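Side-chain contacts in histidine acid phosphatase (Bifidobacterium longum subsp. infantis, PDB 6RXD), which probably removes phosphate from inositol polyphosphates, phytate among them, and from 2,3-bisphosphoglycerate, as a histidine acid phosphatase of the MINPP1 subfamily: residues L59-E64 with G275-P280; A63-R68 with Y262-T267; N95-L100 with P288-E293. All coordinates share one frame; numbering follows the deposited sequence. Where two conformers were deposited one is given.

Contacts 1 and 3 use the long loop between strands 264-265 and 297-298; contact 2 uses strand 264-265 and its flanks. Contacts 1 and 2 share helix 55-69, with A63 and E64 in common, and their centres lie about 8 Å apart; M62 CG packs on W264 CH2 at 3.6 Å. Contact 3 is centred about 14 Å from contact 1 and is tied to it through A279 N and A290 O, 2.8 Å apart, probably a hydrogen bond. In contact 3 the Y97 side chain is about 12 Å from a bound zinc ion; in contact 2 that of W264 is about 8 Å from that of E301, seen to bind zinc in a crystal structure of this protein, though not in this chain.

Contact 1: residues L59-E64 with G275-P280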
loop_
_atom_site.group_PDB
_atom_site.type_symbol
_atom_site.label_atom_id
_atom_site.label_comp_id
_atom_site.label_asym_id
_atom_site.label_seq_id
_atom_site.Cartn_x
_atom_site.Cartn_y
_atom_site.Cartn_z
ATOM N N LEU A 59 -17.314 -2.852 18.097
ATOM C CA LEU A 59 -18.437 -1.959 17.904
ATOM C C LEU A 59 -19.776 -2.676 18.084
ATOM O O LEU A 59 -20.742 -2.073 18.539
ATOM C CB LEU A 59 -18.348 -1.231 16.563
ATOM C CG LEU A 59 -17.287 -0.123 16.500
ATOM C CD1 LEU A 59 -17.194 0.386 15.085
ATOM C CD2 LEU A 59 -17.630 1.035 17.451
ATOM N N MET A 60 -19.836 -3.963 17.744
ATOM C CA MET A 60 -21.037 -4.746 18.074
ATOM C C MET A 60 -21.205 -4.959 19.577
ATOM O O MET A 60 -22.321 -4.932 20.078
ATOM C CB MET A 60 -21.063 -6.098 17.349
ATOM C CG MET A 60 -22.418 -6.819 17.451
ATOM S SD MET A 60 -23.715 -5.920 16.561
ATOM C CE MET A 60 -23.646 -6.690 14.948
ATOM N N ARG A 61 -20.113 -5.162 20.313
ATOM C CA ARG A 61 -20.238 -5.257 21.768
ATOM C C ARG A 61 -20.767 -3.936 22.335
ATOM O O ARG A 61 -21.610 -3.928 23.237
ATOM C CB ARG A 61 -18.886 -5.610 22.420
ATOM C CG ARG A 61 -18.233 -6.891 21.882
ATOM C CD ARG A 61 -19.019 -8.162 22.257
ATOM N NE ARG A 61 -20.120 -8.442 21.325
ATOM C CZ ARG A 61 -19.966 -8.993 20.122
ATOM N NH1 ARG A 61 -18.758 -9.329 19.677
ATOM N NH2 ARG A 61 -21.027 -9.211 19.350
ATOM N N MET A 62 -20.302 -2.820 21.782
ATOM C CA MET A 62 -20.774 -1.505 22.212
ATOM C C MET A 62 -22.260 -1.356 21.881
ATOM O O MET A 62 -23.049 -0.839 22.691
ATOM C CB MET A 62 -19.949 -0.410 21.519
ATOM C CG MET A 62 -20.327 1.013 21.892
ATOM S SD MET A 62 -19.200 2.165 21.072
ATOM C CE MET A 62 -19.742 3.712 21.791
ATOM N N ALA A 63 -22.645 -1.848 20.707
ATOM C CA ALA A 63 -24.023 -1.751 20.251
ATOM C C ALA A 63 -24.947 -2.541 21.157
ATOM O O ALA A 63 -26.065 -2.098 21.452
ATOM C CB ALA A 63 -24.139 -2.249 18.806
ATOM N N GLU A 64 -24.486 -3.708 21.609
ATOM C CA GLU A 64 -25.315 -4.540 22.473
ATOM C C GLU A 64 -25.578 -3.836 23.809
ATOM O O GLU A 64 -26.691 -3.886 24.349
ATOM C CB GLU A 64 -24.665 -5.920 22.663
ATOM C CG GLU A 64 -24.676 -6.761 21.396
ATOM C CD GLU A 64 -23.643 -7.871 21.389
ATOM O OE1 GLU A 64 -22.785 -7.916 22.297
ATOM O OE2 GLU A 64 -23.680 -8.707 20.462
ATOM N N GLY A 275 -15.173 -14.712 27.396
ATOM C CA GLY A 275 -14.281 -15.677 26.792
ATOM C C GLY A 275 -13.835 -15.242 25.419
ATOM O O GLY A 275 -14.314 -14.238 24.884
ATOM N N LYS A 276 -12.898 -15.984 24.844
ATOM C CA LYS A 276 -12.467 -15.759 23.475
ATOM C C LYS A 276 -13.670 -15.823 22.548
ATOM O O LYS A 276 -14.507 -16.709 22.703
ATOM C CB LYS A 276 -11.478 -16.841 23.063
ATOM C CG LYS A 276 -10.583 -16.385 21.952
ATOM C CD LYS A 276 -10.157 -17.510 21.044
ATOM C CE LYS A 276 -9.346 -16.907 19.928
ATOM N NZ LYS A 276 -9.854 -15.520 19.688
ATOM N N ASN A 277 -13.756 -14.906 21.596
ATOM C CA ASN A 277 -14.926 -14.853 20.726
ATOM C C ASN A 277 -14.577 -15.171 19.277
ATOM O O ASN A 277 -13.410 -15.163 18.887
ATOM C CB ASN A 277 -15.598 -13.476 20.835
ATOM C CG ASN A 277 -17.066 -13.508 20.465
ATOM O OD1 ASN A 277 -17.669 -14.576 20.354
ATOM N ND2 ASN A 277 -17.657 -12.327 20.287
ATOM N N CYS A 278 -15.600 -15.484 18.496
ATOM C CA CYS A 278 -15.440 -15.789 17.080
ATOM C C CYS A 278 -16.572 -15.105 16.328
ATOM O O CYS A 278 -17.693 -15.051 16.829
ATOM C CB CYS A 278 -15.508 -17.303 16.866
ATOM S SG CYS A 278 -15.229 -17.866 15.172
ATOM N N ALA A 279 -16.281 -14.582 15.138
ATOM C CA ALA A 279 -17.316 -13.954 14.318
ATOM C C ALA A 279 -18.470 -14.930 14.067
ATOM O O ALA A 279 -18.230 -16.120 13.841
ATOM C CB ALA A 279 -16.726 -13.492 13.011
ATOM N N PRO A 280 -19.721 -14.435 14.114
ATOM C CA PRO A 280 -20.883 -15.304 13.874
ATOM C C PRO A 280 -20.770 -16.013 12.527
ATOM O O PRO A 280 -20.479 -15.358 11.519
ATOM C CB PRO A 280 -22.057 -14.318 13.838
ATOM C CG PRO A 280 -21.605 -13.158 14.659
ATOM C CD PRO A 280 -20.126 -13.039 14.374
HETATM O O HOH W 1 -16.120 -9.749 20.837
#
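R61 starts with CG beside its backbone N (chi1 -55°) and then bends twice, at chi2 and chi3, while N277 carries its amide anti to the backbone N (chi1 -156°); these torsions carry NH1 and ND2 to each other, the side chains coming from opposite directions. What meets is donor against donor: R61 NH1 lies 3.3 Å from N277 ND2, with guanidinium and amide planes turned 67° apart, and no direct hydrogen bond forms. A water settles the conflict by accepting from both. It sits in the guanidinium plane, 2.9 Å from R61 NH1, and accepts a second hydrogen bond from N277 ND2 at 3.1 Å. The amide's other end is used at home, where N277 OD1 receives a weak bond from C278 N. On the helix, E64 grips the guanidinium side-on one turn along: R61 NE reaches E64 OE1 at 2.9 Å and R61 NH2 reaches E64 OE2 at 2.9 Å, both nearly straight but arriving from above the carboxylate plane. NH1 also bonds to Y53 OH, which leaves little rotational freedom to the group. With alanine in place of R61, the E64 carboxylate would probably lose its countercharge and the bridging water one donor. This is a water-bridged join between a helix carrying an i to i+3 salt bridge and the irregular loop that follows strand 264-265.

Contact 2: residues A63-R68 with Y262-T267; sequences AETAAR and YKWYNT
T65 OG1 takes the indole N-H of W264, with W264 NE1 2.9 Å away and an N-H...O angle of 165°. The hydroxyl lies close to the indole plane, at the edge of the ring. It also makes a weak hydrogen bond to R61 O one turn back in the same helix, so two groups hold it. Here helix 55-69 packs against the short two-stranded antiparallel sheet of 264-265 and 297-298, and W264, buried, is the strand residue facing the helix. Its six-membered ring runs on beside the threonine, W264 CZ2 lying 3.8 Å from T65 CB. With chi1 at -64°, T65 sets OG1 beside its backbone N and swings the methyl anti to that N, which brings the methyl against Y262. T65 CG2 and Y262 CE1 approach to 3.5 Å as the two side chains run alongside each other, pointing opposite ways. Beyond this, the tyrosine hydroxyl is bound to D69, next on the helix after R68, and the Y262 ring meets that of F253 from helix 251-258. Farther along the helix the R68 guanidinium stands edge to edge with the tyrosine, R68 NH2 lying 4.4 Å from Y262 CE1.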
loop_
_atom_site.group_PDB
_atom_site.type_symbol
_atom_site.label_atom_id
_atom_site.label_comp_id
_atom_site.label_asym_id
_atom_site.label_seq_id
_atom_site.Cartn_x
_atom_site.Cartn_y
_atom_site.Cartn_z
ATOM N N ALA A 63 -22.645 -1.848 20.707
ATOM C CA ALA A 63 -24.023 -1.751 20.251
ATOM C C ALA A 63 -24.947 -2.541 21.157
ATOM O O ALA A 63 -26.065 -2.098 21.452
ATOM C CB ALA A 63 -24.139 -2.249 18.806
ATOM N N GLU A 64 -24.486 -3.708 21.609
ATOM C CA GLU A 64 -25.315 -4.540 22.473
ATOM C C GLU A 64 -25.578 -3.836 23.809
ATOM O O GLU A 64 -26.691 -3.886 24.349
ATOM C CB GLU A 64 -24.665 -5.920 22.663
ATOM C CG GLU A 64 -24.676 -6.761 21.396
ATOM C CD GLU A 64 -23.643 -7.871 21.389
ATOM O OE1 GLU A 64 -22.785 -7.916 22.297
ATOM O OE2 GLU A 64 -23.680 -8.707 20.462
ATOM N N THR A 65 -24.560 -3.161 24.333
ATOM C CA THR A 65 -24.720 -2.402 25.570
ATOM C C THR A 65 -25.652 -1.199 25.369
ATOM O O THR A 65 -26.533 -0.927 26.193
ATOM C CB THR A 65 -23.350 -1.948 26.095
ATOM O OG1 THR A 65 -22.580 -3.107 26.434
ATOM C CG2 THR A 65 -23.512 -1.077 27.340
ATOM N N ALA A 66 -25.469 -0.483 24.264
ATOM C CA ALA A 66 -26.368 0.625 23.937
ATOM C C ALA A 66 -27.824 0.170 23.816
ATOM O O ALA A 66 -28.741 0.864 24.254
ATOM C CB ALA A 66 -25.912 1.319 22.656
ATOM N N ALA A 67 -28.043 -0.992 23.211
ATOM C CA ALA A 67 -29.402 -1.514 23.077
ATOM C C ALA A 67 -30.003 -1.823 24.441
ATOM O O ALA A 67 -31.178 -1.542 24.694
ATOM C CB ALA A 67 -29.422 -2.766 22.181
ATOM N N ARG A 68 -29.197 -2.414 25.314
ATOM C CA ARG A 68 -29.646 -2.749 26.664
ATOM C C ARG A 68 -29.960 -1.500 27.484
ATOM O O ARG A 68 -30.924 -1.480 28.257
ATOM C CB ARG A 68 -28.567 -3.572 27.380
ATOM C CG ARG A 68 -28.934 -4.010 28.800
ATOM C CD ARG A 68 -27.695 -4.398 29.615
ATOM N NE ARG A 68 -26.802 -3.261 29.855
ATOM C CZ ARG A 68 -25.700 -3.309 30.603
ATOM N NH1 ARG A 68 -25.347 -4.440 31.198
ATOM N NH2 ARG A 68 -24.955 -2.222 30.763
ATOM N N TYR A 262 -18.199 2.937 30.997
ATOM C CA TYR A 262 -18.289 1.929 29.951
ATOM C C TYR A 262 -16.909 1.593 29.427
ATOM O O TYR A 262 -16.031 2.454 29.351
ATOM C CB TYR A 262 -19.125 2.429 28.782
ATOM C CG TYR A 262 -20.619 2.435 28.986
ATOM C CD1 TYR A 262 -21.280 1.366 29.583
ATOM C CD2 TYR A 262 -21.380 3.505 28.534
ATOM C CE1 TYR A 262 -22.656 1.379 29.738
ATOM C CE2 TYR A 262 -22.747 3.528 28.692
ATOM C CZ TYR A 262 -23.381 2.468 29.291
ATOM O OH TYR A 262 -24.750 2.509 29.426
ATOM N N LYS A 263 -16.752 0.338 29.030
ATOM C CA LYS A 263 -15.479 -0.178 28.557
ATOM C C LYS A 263 -15.792 -1.510 27.888
ATOM O O LYS A 263 -16.483 -2.354 28.454
ATOM C CB LYS A 263 -14.534 -0.378 29.744
ATOM C CG LYS A 263 -13.053 -0.347 29.413
ATOM C CD LYS A 263 -12.219 -0.243 30.694
ATOM C CE LYS A 263 -12.410 1.111 31.379
ATOM N NZ LYS A 263 -12.075 1.106 32.837
ATOM N N TRP A 264 -15.315 -1.696 26.663
ATOM C CA TRP A 264 -15.598 -2.956 25.977
ATOM C C TRP A 264 -14.340 -3.665 25.560
ATOM O O TRP A 264 -13.429 -3.042 25.015
ATOM C CB TRP A 264 -16.505 -2.735 24.753
ATOM C CG TRP A 264 -17.839 -2.223 25.152
ATOM C CD1 TRP A 264 -18.896 -2.956 25.606
ATOM C CD2 TRP A 264 -18.262 -0.857 25.155
ATOM N NE1 TRP A 264 -19.955 -2.129 25.896
ATOM C CE2 TRP A 264 -19.594 -0.833 25.620
ATOM C CE3 TRP A 264 -17.646 0.350 24.800
ATOM C CZ2 TRP A 264 -20.318 0.357 25.758
ATOM C CZ3 TRP A 264 -18.367 1.527 24.926
ATOM C CH2 TRP A 264 -19.693 1.522 25.398
ATOM N N TYR A 265 -14.290 -4.966 25.833
ATOM C CA TYR A 265 -13.181 -5.805 25.399
ATOM C C TYR A 265 -13.658 -6.762 24.334
ATOM O O TYR A 265 -14.852 -7.043 24.219
ATOM C CB TYR A 265 -12.606 -6.603 26.579
ATOM C CG TYR A 265 -11.970 -5.728 27.624
ATOM C CD1 TYR A 265 -10.618 -5.432 27.570
ATOM C CD2 TYR A 265 -12.729 -5.174 28.651
ATOM C CE1 TYR A 265 -10.029 -4.607 28.519
ATOM C CE2 TYR A 265 -12.141 -4.356 29.613
ATOM C CZ TYR A 265 -10.795 -4.078 29.533
ATOM O OH TYR A 265 -10.204 -3.268 30.472
ATOM N N ASN A 266 -12.714 -7.270 23.556
ATOM C CA ASN A 266 -13.036 -8.159 22.450
ATOM C C ASN A 266 -13.251 -9.598 22.925
ATOM O O ASN A 266 -12.483 -10.506 22.601
ATOM C CB ASN A 266 -11.929 -8.073 21.401
ATOM C CG ASN A 266 -12.308 -8.742 20.101
ATOM O OD1 ASN A 266 -13.459 -9.150 19.913
ATOM N ND2 ASN A 266 -11.342 -8.867 19.190
ATOM N N THR A 267 -14.325 -9.785 23.689
ATOM C CA THR A 267 -14.669 -11.077 24.269
ATOM C C THR A 267 -16.128 -11.398 23.965
ATOM O O THR A 267 -16.833 -10.589 23.363
ATOM C CB THR A 267 -14.490 -11.066 25.787
ATOM O OG1 THR A 267 -15.392 -10.107 26.362
ATOM C CG2 THR A 267 -13.051 -10.706 26.158
#

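Contact 3: residues N95-L100 with P288-E293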
loop_
_atom_site.group_PDB
_atom_site.type_symbol
_atom_site.label_atom_id
_atom_site.label_comp_id
_atom_site.label_asym_id
_atom_site.label_seq_id
_atom_site.Cartn_x
_atom_site.Cartn_y
_atom_site.Cartn_z
ATOM N N ASN A 95 -15.525 -14.209 3.028
ATOM C CA ASN A 95 -14.281 -14.080 2.283
ATOM C C ASN A 95 -13.097 -14.677 3.016
ATOM O O ASN A 95 -12.139 -15.135 2.394
ATOM C CB ASN A 95 -14.002 -12.618 1.957
ATOM C CG ASN A 95 -14.651 -12.183 0.673
ATOM O OD1 ASN A 95 -15.606 -12.802 0.206
ATOM N ND2 ASN A 95 -14.132 -11.112 0.086
ATOM N N GLY A 96 -13.181 -14.692 4.341
ATOM C CA GLY A 96 -12.069 -15.079 5.178
ATOM C C GLY A 96 -11.447 -13.776 5.629
ATOM O O GLY A 96 -11.155 -12.905 4.805
ATOM N N TYR A 97 -11.272 -13.608 6.929
ATOM C CA TYR A 97 -10.644 -12.385 7.398
ATOM C C TYR A 97 -9.224 -12.258 6.843
ATOM O O TYR A 97 -8.495 -13.255 6.729
ATOM C CB TYR A 97 -10.652 -12.335 8.921
ATOM C CG TYR A 97 -11.958 -11.840 9.499
ATOM C CD1 TYR A 97 -12.119 -10.504 9.840
ATOM C CD2 TYR A 97 -13.024 -12.710 9.708
ATOM C CE1 TYR A 97 -13.305 -10.031 10.377
ATOM C CE2 TYR A 97 -14.219 -12.250 10.243
ATOM C CZ TYR A 97 -14.349 -10.912 10.579
ATOM O OH TYR A 97 -15.532 -10.437 11.101
ATOM N N GLY A 98 -8.868 -11.031 6.456
ATOM C CA GLY A 98 -7.535 -10.710 5.972
ATOM C C GLY A 98 -7.316 -10.962 4.494
ATOM O O GLY A 98 -6.288 -10.570 3.941
ATOM N N MET A 99 -8.278 -11.610 3.847
ATOM C CA MET A 99 -8.086 -12.040 2.464
ATOM C C MET A 99 -8.273 -10.906 1.459
ATOM O O MET A 99 -8.894 -9.884 1.766
ATOM C CB MET A 99 -9.050 -13.185 2.144
ATOM C CG MET A 99 -8.844 -14.384 3.025
ATOM S SD MET A 99 -7.294 -15.211 2.625
ATOM C CE MET A 99 -7.771 -16.091 1.136
ATOM N N LEU A 100 -7.716 -11.085 0.262
ATOM C CA LEU A 100 -7.935 -10.149 -0.838
ATOM C C LEU A 100 -9.423 -10.050 -1.097
ATOM O O LEU A 100 -10.130 -11.053 -1.048
ATOM C CB LEU A 100 -7.276 -10.652 -2.129
ATOM C CG LEU A 100 -5.844 -10.290 -2.502
ATOM C CD1 LEU A 100 -5.615 -10.618 -3.975
ATOM C CD2 LEU A 100 -5.580 -8.816 -2.237
ATOM N N PRO A 288 -8.724 -18.665 11.530
ATOM C CA PRO A 288 -8.271 -18.269 12.872
ATOM C C PRO A 288 -8.430 -16.774 13.123
ATOM O O PRO A 288 -8.599 -16.348 14.270
ATOM C CB PRO A 288 -6.779 -18.633 12.864
ATOM C CG PRO A 288 -6.641 -19.677 11.797
ATOM C CD PRO A 288 -7.659 -19.326 10.754
ATOM N N ASP A 289 -8.372 -15.987 12.055
ATOM C CA ASP A 289 -8.478 -14.539 12.176
ATOM C C ASP A 289 -9.903 -14.084 12.450
ATOM O O ASP A 289 -10.139 -12.917 12.754
ATOM C CB ASP A 289 -7.907 -13.861 10.934
ATOM C CG ASP A 289 -6.396 -13.941 10.884
ATOM O OD1 ASP A 289 -5.757 -13.656 11.921
ATOM O OD2 ASP A 289 -5.838 -14.306 9.828
ATOM N N ALA A 290 -10.858 -15.007 12.368
ATOM C CA ALA A 290 -12.236 -14.678 12.730
ATOM C C ALA A 290 -12.421 -14.660 14.246
ATOM O O ALA A 290 -13.482 -14.293 14.753
ATOM C CB ALA A 290 -13.207 -15.641 12.082
ATOM N N CYS A 291 -11.378 -15.059 14.963
ATOM C CA CYS A 291 -11.364 -15.001 16.408
ATOM C C CYS A 291 -10.336 -13.962 16.835
ATOM O O CYS A 291 -9.138 -14.149 16.628
ATOM C CB CYS A 291 -10.984 -16.368 16.961
ATOM S SG CYS A 291 -12.018 -17.702 16.361
ATOM N N GLY A 292 -10.805 -12.877 17.442
ATOM C CA GLY A 292 -9.942 -11.752 17.757
ATOM C C GLY A 292 -9.196 -11.883 19.071
ATOM O O GLY A 292 -9.444 -12.801 19.855
ATOM N N GLU A 293 -8.273 -10.958 19.313
ATOM C CA GLU A 293 -7.513 -10.954 20.557
ATOM C C GLU A 293 -8.328 -10.259 21.628
ATOM O O GLU A 293 -8.857 -9.178 21.397
ATOM C CB GLU A 293 -6.182 -10.234 20.358
ATOM C CG GLU A 293 -5.244 -10.970 19.427
ATOM C CD GLU A 293 -3.998 -10.177 19.163
ATOM O OE1 GLU A 293 -3.899 -9.084 19.751
ATOM O OE2 GLU A 293 -3.132 -10.641 18.391
#
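Y97 lays its CB and one flank of its ring along the backbone and side chains of D289 and A290. Y97 CB lies 3.7 Å from D289 CB. Farther out, Y97 CD2 is 3.7 Å from A290 CA and 3.8 Å from A290 CB, an apolar touch that Y97 CE2 continues at 4.0 Å from A290 CB. The carbonyl oxygen of D289 also lies beside the ring, obliquely, 3.9 Å from Y97 CG. No hydrogen bond links the two segments directly; the contact is van der Waals packing, with the ring buried while D289 stays at the solvent-exposed margin. Fixed polar partners lie at both ends of the tyrosine: its hydroxyl bonds to D56, and its backbone N to the D287 carboxylate, just before P288. A chi1 of -82° puts the ring beside the backbone N, and Y53 and helix 75-95, through T89 and N92, add further contacts to it. Y97 is the second residue of a type II beta turn from G96 to M99, closed by M99 N to G96 O at 3.3 Å. G98 has the positive phi, 85°, usual at the third position of such a turn. At G96, with phi 99°, a beta carbon would jam against the carbonyl O of N95. In the other segment, C291 N bonds to P288 O at 3.1 Å, closing the 3-10 turn. The contact thus joins a glycine-bearing type II turn, following helix 75-95 with its zinc ligand E94, to a single 3-10 turn.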